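PDB 1UN8: dihydroxyacetone kinase from Citrobacter freundii, which catalyses the transfer of a phosphate group from ATP to dihydroxyacetone, giving dihydroxyacetone phosphate and ADP, with a divalent metal ion as cofactor. Local coordinates for residues G262-S265 against V266-A270; E373-L376 against N377-A381; A400-L403 against H404-Q407; T459-A462 against Q463-Y467. All coordinates share one frame; numbering follows the deposited sequence.

Contact 1: residues G262-S265 against V266-A270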
loop_
_atom_site.group_PDB
_atom_site.type_symbol
_atom_site.label_atom_id
_atom_site.label_comp_id
_atom_site.label_asym_id
_atom_site.label_seq_id
_atom_site.Cartn_x
_atom_site.Cartn_y
_atom_site.Cartn_z
ATOM N N GLY A 262 -4.361 0.645 -4.146
ATOM C CA GLY A 262 -3.164 -0.164 -4.241
ATOM C C GLY A 262 -1.857 0.489 -4.610
ATOM O O GLY A 262 -0.797 -0.019 -4.230
ATOM N N GLY A 263 -1.912 1.601 -5.335
ATOM C CA GLY A 263 -0.690 2.254 -5.755
ATOM C C GLY A 263 -0.418 3.656 -5.246
ATOM O O GLY A 263 0.558 4.284 -5.655
ATOM N N VAL A 264 -1.256 4.172 -4.368
ATOM C CA VAL A 264 -1.004 5.505 -3.856
ATOM C C VAL A 264 -0.015 5.411 -2.702
ATOM O O VAL A 264 -0.054 4.460 -1.920
ATOM C CB VAL A 264 -2.287 6.154 -3.366
ATOM C CG1 VAL A 264 -1.989 7.541 -2.844
ATOM C CG2 VAL A 264 -3.301 6.195 -4.504
ATOM N N SER A 265 0.887 6.385 -2.605
ATOM C CA SER A 265 1.871 6.396 -1.523
ATOM C C SER A 265 1.149 6.731 -0.217
ATOM O O SER A 265 0.122 7.412 -0.225
ATOM C CB SER A 265 2.947 7.446 -1.789
ATOM O OG SER A 265 2.384 8.745 -1.763
ATOM N N VAL A 266 1.691 6.263 0.899
ATOM C CA VAL A 266 1.084 6.522 2.199
ATOM C C VAL A 266 1.044 8.033 2.413
ATOM O O VAL A 266 0.074 8.567 2.962
ATOM C CB VAL A 266 1.883 5.820 3.330
ATOM C CG1 VAL A 266 1.362 6.234 4.692
ATOM C CG2 VAL A 266 1.777 4.296 3.165
ATOM N N ALA A 267 2.088 8.720 1.963
ATOM C CA ALA A 267 2.142 10.171 2.095
ATOM C C ALA A 267 0.909 10.764 1.421
ATOM O O ALA A 267 0.158 11.536 2.019
ATOM C CB ALA A 267 3.417 10.717 1.439
ATOM N N GLU A 268 0.706 10.388 0.163
ATOM C CA GLU A 268 -0.435 10.879 -0.594
ATOM C C GLU A 268 -1.754 10.582 0.123
ATOM O O GLU A 268 -2.639 11.451 0.212
ATOM C CB GLU A 268 -0.444 10.256 -1.994
ATOM C CG GLU A 268 0.636 10.788 -2.935
ATOM C CD GLU A 268 0.726 9.993 -4.224
ATOM O OE1 GLU A 268 1.344 8.907 -4.221
ATOM O OE2 GLU A 268 0.167 10.448 -5.244
ATOM N N MET A 269 -1.878 9.363 0.641
ATOM C CA MET A 269 -3.095 8.962 1.341
ATOM C C MET A 269 -3.367 9.868 2.534
ATOM O O MET A 269 -4.521 10.132 2.854
ATOM C CB MET A 269 -2.988 7.513 1.798
ATOM C CG MET A 269 -3.070 6.512 0.659
ATOM S SD MET A 269 -4.720 6.356 -0.055
ATOM C CE MET A 269 -4.695 7.637 -1.199
ATOM N N ALA A 270 -2.300 10.342 3.180
ATOM C CA ALA A 270 -2.430 11.234 4.324
ATOM C C ALA A 270 -2.954 12.580 3.849
ATOM O O ALA A 270 -3.859 13.157 4.454
ATOM C CB ALA A 270 -1.089 11.410 5.018
#
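Ser265 and Glu268 close a capping box at the start of helix 266-277, just after strand 254-260 of the DhaK part. Two reciprocal hydrogen bonds define it. Glu268 N donates to Ser265 OG at 3.0 Å with an N-H...O angle of 160°, the N-cap bond proper. Glu268 OE1 receives Ser265 N at 3.0 Å, from above the carboxylate plane. Ser265 OG also links the side chains, donating to Glu268 OE1 at 2.7 Å on its anti lone pair. With chi1 at 65°, Ser265 OG lies between its own backbone N and carbonyl carbon, close enough to the first turn to serve as both acceptor and donor.

The charge of Glu268 has further partners. OE1 forms a salt bridge with Lys301, while OE2 accepts Phe5 N of the second subunit, so this buried carboxylate joins a helix cap to the dimer interface. Phe4 of that subunit also packs on Glu268.

In apolar contact, Val264 turns its side chain toward the helix and crosses that of Met269 at about a right angle, Val264 CG1 lying 3.8 Å from Met269 CG. The first regular backbone bond runs alongside: Met269 N meets Ser265 O at 2.9 Å, in the carbonyl plane.

Contact 2: residues E373-L376 against N377-A381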
loop_
_atom_site.group_PDB
_atom_site.type_symbol
_atom_site.label_atom_id
_atom_site.label_comp_id
_atom_site.label_asym_id
_atom_site.label_seq_id
_atom_site.Cartn_x
_atom_site.Cartn_y
_atom_site.Cartn_z
ATOM N N GLU A 373 40.824 31.668 -2.535
ATOM C CA GLU A 373 39.547 31.417 -3.208
ATOM C C GLU A 373 39.591 30.824 -4.609
ATOM O O GLU A 373 39.119 29.711 -4.836
ATOM C CB GLU A 373 38.678 32.680 -3.237
ATOM C CG GLU A 373 37.270 32.414 -3.787
ATOM C CD GLU A 373 36.342 33.623 -3.697
ATOM O OE1 GLU A 373 35.171 33.500 -4.119
ATOM O OE2 GLU A 373 36.774 34.690 -3.208
ATOM N N THR A 374 40.149 31.563 -5.556
ATOM C CA THR A 374 40.202 31.073 -6.918
ATOM C C THR A 374 41.032 29.801 -7.096
ATOM O O THR A 374 40.657 28.921 -7.878
ATOM C CB THR A 374 40.698 32.178 -7.873
ATOM O OG1 THR A 374 41.007 31.604 -9.150
ATOM C CG2 THR A 374 41.916 32.879 -7.298
ATOM N N HIS A 375 42.147 29.689 -6.378
ATOM C CA HIS A 375 42.980 28.495 -6.492
ATOM C C HIS A 375 42.232 27.265 -5.986
ATOM O O HIS A 375 42.284 26.195 -6.604
ATOM C CB HIS A 375 44.287 28.649 -5.706
ATOM C CG HIS A 375 45.132 27.410 -5.692
ATOM N ND1 HIS A 375 45.624 26.830 -6.842
ATOM C CD2 HIS A 375 45.547 26.623 -4.671
ATOM C CE1 HIS A 375 46.305 25.740 -6.530
ATOM N NE2 HIS A 375 46.273 25.592 -5.218
ATOM N N LEU A 376 41.533 27.414 -4.863
ATOM C CA LEU A 376 40.793 26.295 -4.304
ATOM C C LEU A 376 39.590 25.916 -5.167
ATOM O O LEU A 376 39.164 24.749 -5.169
ATOM C CB LEU A 376 40.365 26.600 -2.862
ATOM C CG LEU A 376 41.516 26.702 -1.844
ATOM C CD1 LEU A 376 40.964 26.972 -0.461
ATOM C CD2 LEU A 376 42.323 25.418 -1.837
ATOM N N ASN A 377 39.042 26.882 -5.904
ATOM C CA ASN A 377 37.912 26.584 -6.782
ATOM C C ASN A 377 38.439 25.774 -7.959
ATOM O O ASN A 377 37.822 24.792 -8.387
ATOM C CB ASN A 377 37.245 27.863 -7.289
ATOM C CG ASN A 377 36.377 28.524 -6.233
ATOM O OD1 ASN A 377 35.764 27.848 -5.406
ATOM N ND2 ASN A 377 36.303 29.849 -6.268
ATOM N N ALA A 378 39.595 26.191 -8.465
ATOM C CA ALA A 378 40.236 25.514 -9.578
ATOM C C ALA A 378 40.449 24.043 -9.232
ATOM O O ALA A 378 40.134 23.161 -10.023
ATOM C CB ALA A 378 41.571 26.186 -9.892
ATOM N N LEU A 379 40.987 23.782 -8.045
ATOM C CA LEU A 379 41.226 22.410 -7.629
ATOM C C LEU A 379 39.909 21.671 -7.487
ATOM O O LEU A 379 39.792 20.515 -7.885
ATOM C CB LEU A 379 41.973 22.370 -6.293
ATOM C CG LEU A 379 43.422 22.860 -6.272
ATOM C CD1 LEU A 379 43.962 22.736 -4.861
ATOM C CD2 LEU A 379 44.272 22.040 -7.238
ATOM N N ASP A 380 38.913 22.346 -6.928
ATOM C CA ASP A 380 37.615 21.722 -6.726
ATOM C C ASP A 380 36.885 21.461 -8.038
ATOM O O ASP A 380 36.115 20.510 -8.145
ATOM C CB ASP A 380 36.752 22.588 -5.806
ATOM C CG ASP A 380 35.594 21.810 -5.189
ATOM O OD1 ASP A 380 35.814 20.650 -4.762
ATOM O OD2 ASP A 380 34.471 22.356 -5.118
ATOM N N ALA A 381 37.133 22.303 -9.035
ATOM C CA ALA A 381 36.492 22.162 -10.342
ATOM C C ALA A 381 36.839 20.846 -11.044
ATOM O O ALA A 381 36.037 20.324 -11.819
ATOM C CB ALA A 381 36.872 23.343 -11.239
#
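Glu373 and Asn377 stand one turn apart on helix 373-381, in the alpha-helical barrel domain, with their side chains side by side and pointing the same way. The side chain of Asn377 starts over the backbone of the preceding turn: CB is 3.6 Å from Glu373 O. A chi1 of -76° sets Asn377 CG opposite its own carbonyl carbon and brings it to 3.3 Å from that same Glu373 O. At the tip, Asn377 ND2 packs 3.7 Å from Glu373 CG, and its hydrogen-bond partner is Ser390 OG. The Glu373 chain runs fully extended past this amide, and its carboxylate plane is turned 72° from the amide plane. OE1 then bonds to the same Ser390 OG, and OE2 makes a salt bridge with Arg397, so both side chains tie this helix to helix 388-404.

Further along, Asp380 OD2 accepts the backbone N atoms of Asp387 and Thr388, both ATP-binding residues, consistent with a second-shell role in holding that loop. On another side of the helix, which faces Gln537 of helix 534-547, Leu379 covers one face of the His375 imidazole. Leu379 CG sits 4.0 Å above the ring plane of His375, offset toward the rim, and Leu379 CD1 lies 3.7 Å from His375 NE2.

Contact 3: residues A400-L403 against H404-Q407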
loop_
_atom_site.group_PDB
_atom_site.type_symbol
_atom_site.label_atom_id
_atom_site.label_comp_id
_atom_site.label_asym_id
_atom_site.label_seq_id
_atom_site.Cartn_x
_atom_site.Cartn_y
_atom_site.Cartn_z
ATOM N N ALA A 400 36.485 37.428 9.508
ATOM C CA ALA A 400 37.423 38.537 9.329
ATOM C C ALA A 400 36.676 39.836 9.593
ATOM O O ALA A 400 37.174 40.731 10.282
ATOM C CB ALA A 400 37.970 38.538 7.910
ATOM N N SER A 401 35.479 39.929 9.020
ATOM C CA SER A 401 34.632 41.098 9.189
ATOM C C SER A 401 34.431 41.318 10.685
ATOM O O SER A 401 34.799 42.362 11.223
ATOM C CB SER A 401 33.283 40.869 8.506
ATOM O OG SER A 401 32.449 42.004 8.652
ATOM N N LEU A 402 33.857 40.329 11.359
ATOM C CA LEU A 402 33.636 40.432 12.796
ATOM C C LEU A 402 34.914 40.878 13.485
ATOM O O LEU A 402 34.883 41.708 14.387
ATOM C CB LEU A 402 33.185 39.090 13.361
ATOM C CG LEU A 402 31.744 38.722 12.996
ATOM C CD1 LEU A 402 31.435 37.286 13.404
ATOM C CD2 LEU A 402 30.800 39.705 13.677
ATOM N N LEU A 403 36.046 40.328 13.063
ATOM C CA LEU A 403 37.317 40.718 13.658
ATOM C C LEU A 403 37.565 42.203 13.422
ATOM O O LEU A 403 37.849 42.950 14.360
ATOM C CB LEU A 403 38.474 39.933 13.042
ATOM C CG LEU A 403 39.857 40.407 13.519
ATOM C CD1 LEU A 403 40.060 39.966 14.967
ATOM C CD2 LEU A 403 40.965 39.845 12.625
ATOM N N HIS A 404 37.458 42.622 12.161
ATOM C CA HIS A 404 37.684 44.011 11.780
ATOM C C HIS A 404 36.707 45.008 12.411
ATOM O O HIS A 404 36.997 46.202 12.495
ATOM C CB HIS A 404 37.644 44.147 10.253
ATOM C CG HIS A 404 38.772 43.451 9.555
ATOM N ND1 HIS A 404 38.672 42.991 8.257
ATOM C CD2 HIS A 404 40.011 43.105 9.983
ATOM C CE1 HIS A 404 39.799 42.388 7.918
ATOM N NE2 HIS A 404 40.628 42.444 8.945
ATOM N N ARG A 405 35.551 44.521 12.851
ATOM C CA ARG A 405 34.547 45.371 13.486
ATOM C C ARG A 405 34.650 45.256 15.007
ATOM O O ARG A 405 33.705 45.573 15.724
ATOM C CB ARG A 405 33.137 44.951 13.049
ATOM C CG ARG A 405 32.745 45.335 11.632
ATOM C CD ARG A 405 31.297 44.961 11.377
ATOM N NE ARG A 405 31.159 43.592 10.888
ATOM C CZ ARG A 405 30.120 42.801 11.146
ATOM N NH1 ARG A 405 29.120 43.237 11.904
ATOM N NH2 ARG A 405 30.075 41.576 10.628
ATOM N N GLN A 406 35.806 44.806 15.490
ATOM C CA GLN A 406 36.041 44.617 16.925
ATOM C C GLN A 406 34.867 43.916 17.598
ATOM O O GLN A 406 34.518 44.228 18.733
ATOM C CB GLN A 406 36.292 45.954 17.624
ATOM C CG GLN A 406 37.553 46.669 17.180
ATOM C CD GLN A 406 37.357 47.442 15.892
ATOM O OE1 GLN A 406 36.630 48.439 15.858
ATOM N NE2 GLN A 406 37.999 46.982 14.816
ATOM N N GLN A 407 34.277 42.954 16.899
ATOM C CA GLN A 407 33.118 42.228 17.415
ATOM C C GLN A 407 33.393 40.839 17.991
ATOM O O GLN A 407 32.475 40.185 18.488
ATOM C CB GLN A 407 32.062 42.108 16.310
ATOM C CG GLN A 407 31.393 43.419 15.951
ATOM C CD GLN A 407 30.622 43.998 17.123
ATOM O OE1 GLN A 407 29.632 43.415 17.578
ATOM N NE2 GLN A 407 31.082 45.141 17.630
#
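Arg405 reaches back along the helix surface and holds Ser401 side-on: NE at 3.0 Å and NH2 at 3.1 Å both donate to Ser401 OG. The hydroxyl oxygen lies only 12° out of the guanidinium plane, so one atom takes two N-H groups at the edge of the flat group. Two torsions bring this about. Ser401 OG lies anti to its own backbone N (chi1 -180°), and the arginine chain bends at chi3 (-88°) to turn its head toward that oxygen. One face of the guanidinium is covered by Leu402 CD2, 3.7 Å from Arg405 NH2, and the same methyl meets Gln407 CB at 3.8 Å, where the two side chains cross at about a right angle.

In the backbone, helix 388-404 ends in a Schellman motif. Gln406, with positive phi, is its C-prime residue; Gln407 N bonds to Leu402 O at 2.9 Å and Gln406 N to Leu403 O at 3.0 Å, the latter donor standing well above the carbonyl plane. Gln407 NE2 also donates to Arg405 O.

His404 faces differently. Its ring lies with one face over Ala400 O, which sits 3.2 Å from the ring plane toward the rim, while His404 N donates to the same oxygen. The ring's NE2 is hydrogen-bonded to Glu363 of helix 356-371, the helix against which Ala400 and Leu403 also pack through Thr366 and Val362.

Contact 4: residues T459-A462 against Q463-Y467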
loop_
_atom_site.group_PDB
_atom_site.type_symbol
_atom_site.label_atom_id
_atom_site.label_comp_id
_atom_site.label_asym_id
_atom_site.label_seq_id
_atom_site.Cartn_x
_atom_site.Cartn_y
_atom_site.Cartn_z
ATOM N N THR A 459 39.284 17.235 19.422
ATOM C CA THR A 459 37.934 16.769 19.701
ATOM C C THR A 459 37.064 17.239 18.536
ATOM O O THR A 459 36.175 16.513 18.081
ATOM C CB THR A 459 37.396 17.350 21.030
ATOM O OG1 THR A 459 38.121 16.780 22.125
ATOM C CG2 THR A 459 35.908 17.036 21.202
ATOM N N GLY A 460 37.341 18.450 18.051
ATOM C CA GLY A 460 36.598 18.987 16.921
ATOM C C GLY A 460 36.739 18.059 15.723
ATOM O O GLY A 460 35.752 17.747 15.028
ATOM N N LEU A 461 37.976 17.614 15.491
ATOM C CA LEU A 461 38.289 16.700 14.396
ATOM C C LEU A 461 37.546 15.380 14.578
ATOM O O LEU A 461 36.929 14.866 13.651
ATOM C CB LEU A 461 39.792 16.434 14.360
ATOM C CG LEU A 461 40.258 15.462 13.277
ATOM C CD1 LEU A 461 39.910 16.007 11.907
ATOM C CD2 LEU A 461 41.759 15.245 13.408
ATOM N N ALA A 462 37.621 14.840 15.788
ATOM C CA ALA A 462 36.963 13.582 16.128
ATOM C C ALA A 462 35.456 13.628 15.842
ATOM O O ALA A 462 34.877 12.663 15.344
ATOM C CB ALA A 462 37.201 13.264 17.611
ATOM N N GLN A 463 34.825 14.751 16.174
ATOM C CA GLN A 463 33.398 14.901 15.946
ATOM C C GLN A 463 33.126 15.077 14.456
ATOM O O GLN A 463 32.146 14.557 13.922
ATOM C CB GLN A 463 32.862 16.092 16.747
ATOM C CG GLN A 463 32.926 15.856 18.246
ATOM C CD GLN A 463 32.254 14.547 18.639
ATOM O OE1 GLN A 463 32.926 13.541 18.879
ATOM N NE2 GLN A 463 30.922 14.561 18.730
ATOM N N MET A 464 34.003 15.802 13.779
ATOM C CA MET A 464 33.829 16.010 12.358
ATOM C C MET A 464 33.869 14.643 11.662
ATOM O O MET A 464 33.108 14.378 10.728
ATOM C CB MET A 464 34.930 16.932 11.840
ATOM C CG MET A 464 34.789 17.325 10.390
ATOM S SD MET A 464 35.637 18.878 10.058
ATOM C CE MET A 464 37.323 18.398 10.368
ATOM N N LYS A 465 34.736 13.758 12.144
ATOM C CA LYS A 465 34.861 12.427 11.547
ATOM C C LYS A 465 33.660 11.539 11.835
ATOM O O LYS A 465 33.197 10.806 10.964
ATOM C CB LYS A 465 36.135 11.733 12.045
ATOM C CG LYS A 465 37.416 12.436 11.616
ATOM C CD LYS A 465 38.651 11.845 12.284
ATOM C CE LYS A 465 38.856 10.396 11.886
ATOM N NZ LYS A 465 40.162 9.890 12.388
ATOM N N PHE A 466 33.152 11.609 13.059
ATOM C CA PHE A 466 32.015 10.794 13.447
ATOM C C PHE A 466 30.786 11.063 12.582
ATOM O O PHE A 466 30.177 10.140 12.049
ATOM C CB PHE A 466 31.655 11.043 14.913
ATOM C CG PHE A 466 30.511 10.204 15.386
ATOM C CD1 PHE A 466 30.716 8.874 15.757
ATOM C CD2 PHE A 466 29.211 10.714 15.380
ATOM C CE1 PHE A 466 29.643 8.058 16.114
ATOM C CE2 PHE A 466 28.129 9.909 15.735
ATOM C CZ PHE A 466 28.348 8.573 16.102
ATOM N N TYR A 467 30.430 12.334 12.448
ATOM C CA TYR A 467 29.264 12.721 11.667
ATOM C C TYR A 467 29.564 12.713 10.175
ATOM O O TYR A 467 28.766 12.226 9.376
ATOM C CB TYR A 467 28.790 14.120 12.087
ATOM C CG TYR A 467 28.419 14.238 13.548
ATOM C CD1 TYR A 467 28.901 15.288 14.323
ATOM C CD2 TYR A 467 27.595 13.293 14.158
ATOM C CE1 TYR A 467 28.575 15.394 15.675
ATOM C CE2 TYR A 467 27.260 13.390 15.502
ATOM C CZ TYR A 467 27.756 14.442 16.257
ATOM O OH TYR A 467 27.450 14.537 17.595
#
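Leu461 touches both Met464 and Lys465 along helix 453-468. The backbone polar groups here are satisfied by an unbroken run of i to i+4 bonds: Gln463 N to Thr459 O, Met464 N to Gly460 O and Lys465 N to Leu461 O, each 2.9 Å, followed by Phe466 N to Ala462 O at 3.1 Å. Their N-H...O angles all fall between 150° and 155°, as expected of a regular alpha helix.

The side-chain donors and acceptors look elsewhere. Thr459 OG1 has a weak hydrogen bond with Glu455 O. Gln463 bends at chi2 (-53°) after CG has passed 3.3 Å from Thr459 O, and its NE2 donates to Glu123 of the second subunit. Tyr467 OH is hydrogen-bonded to the same Glu123 carboxylate oxygen, OE1. Lys465 lays its aliphatic part over the previous turn, with CG 3.2 Å from Leu461 O and CD 4.1 Å from Leu461 CG; its NZ then bonds to Gln482 OE1, with a long, weak ion pair to Asp471 in addition. The backbone O of Tyr467 accepts from Arg115 NE of the second subunit.

Apolar contact is carried by Leu461 CD1 against Met464 CE at 3.8 Å, the two side chains meeting at a slant. Met464 also lies about 4 Å from the side chain of Met477, an ATP-binding residue. Helix 453-468 thus sits between two helices of the alpha-helical barrel: Leu461 and Met464 pack on Ile478 of helix 478-490, whereas Thr459, Met464 and Tyr467 lean on Lys446, Leu435 and Ile438 of helix 430-448.

Overall arrangement
Contact 1 belongs to the DhaK part, which carries the active-site histidine, His220; contacts 2, 3 and 4 share the helical DhaL part that binds ATP and the phospholipid. The centre of contact 1 is accordingly 39 to 52 Å from the other three, which lie only 25 to 27 Å from one another, centre to centre. Contacts 2 and 3 fall on successive helices, their nearest atoms about 12 Å apart. The side chains of Leu376, Ala400 and Met464 each lie about 8 Å from the lipid, while contacts 2 and 4 border the nucleotide site through Asp380 and Met464. Contacts 1 and 4 both touch the second subunit of the homodimer.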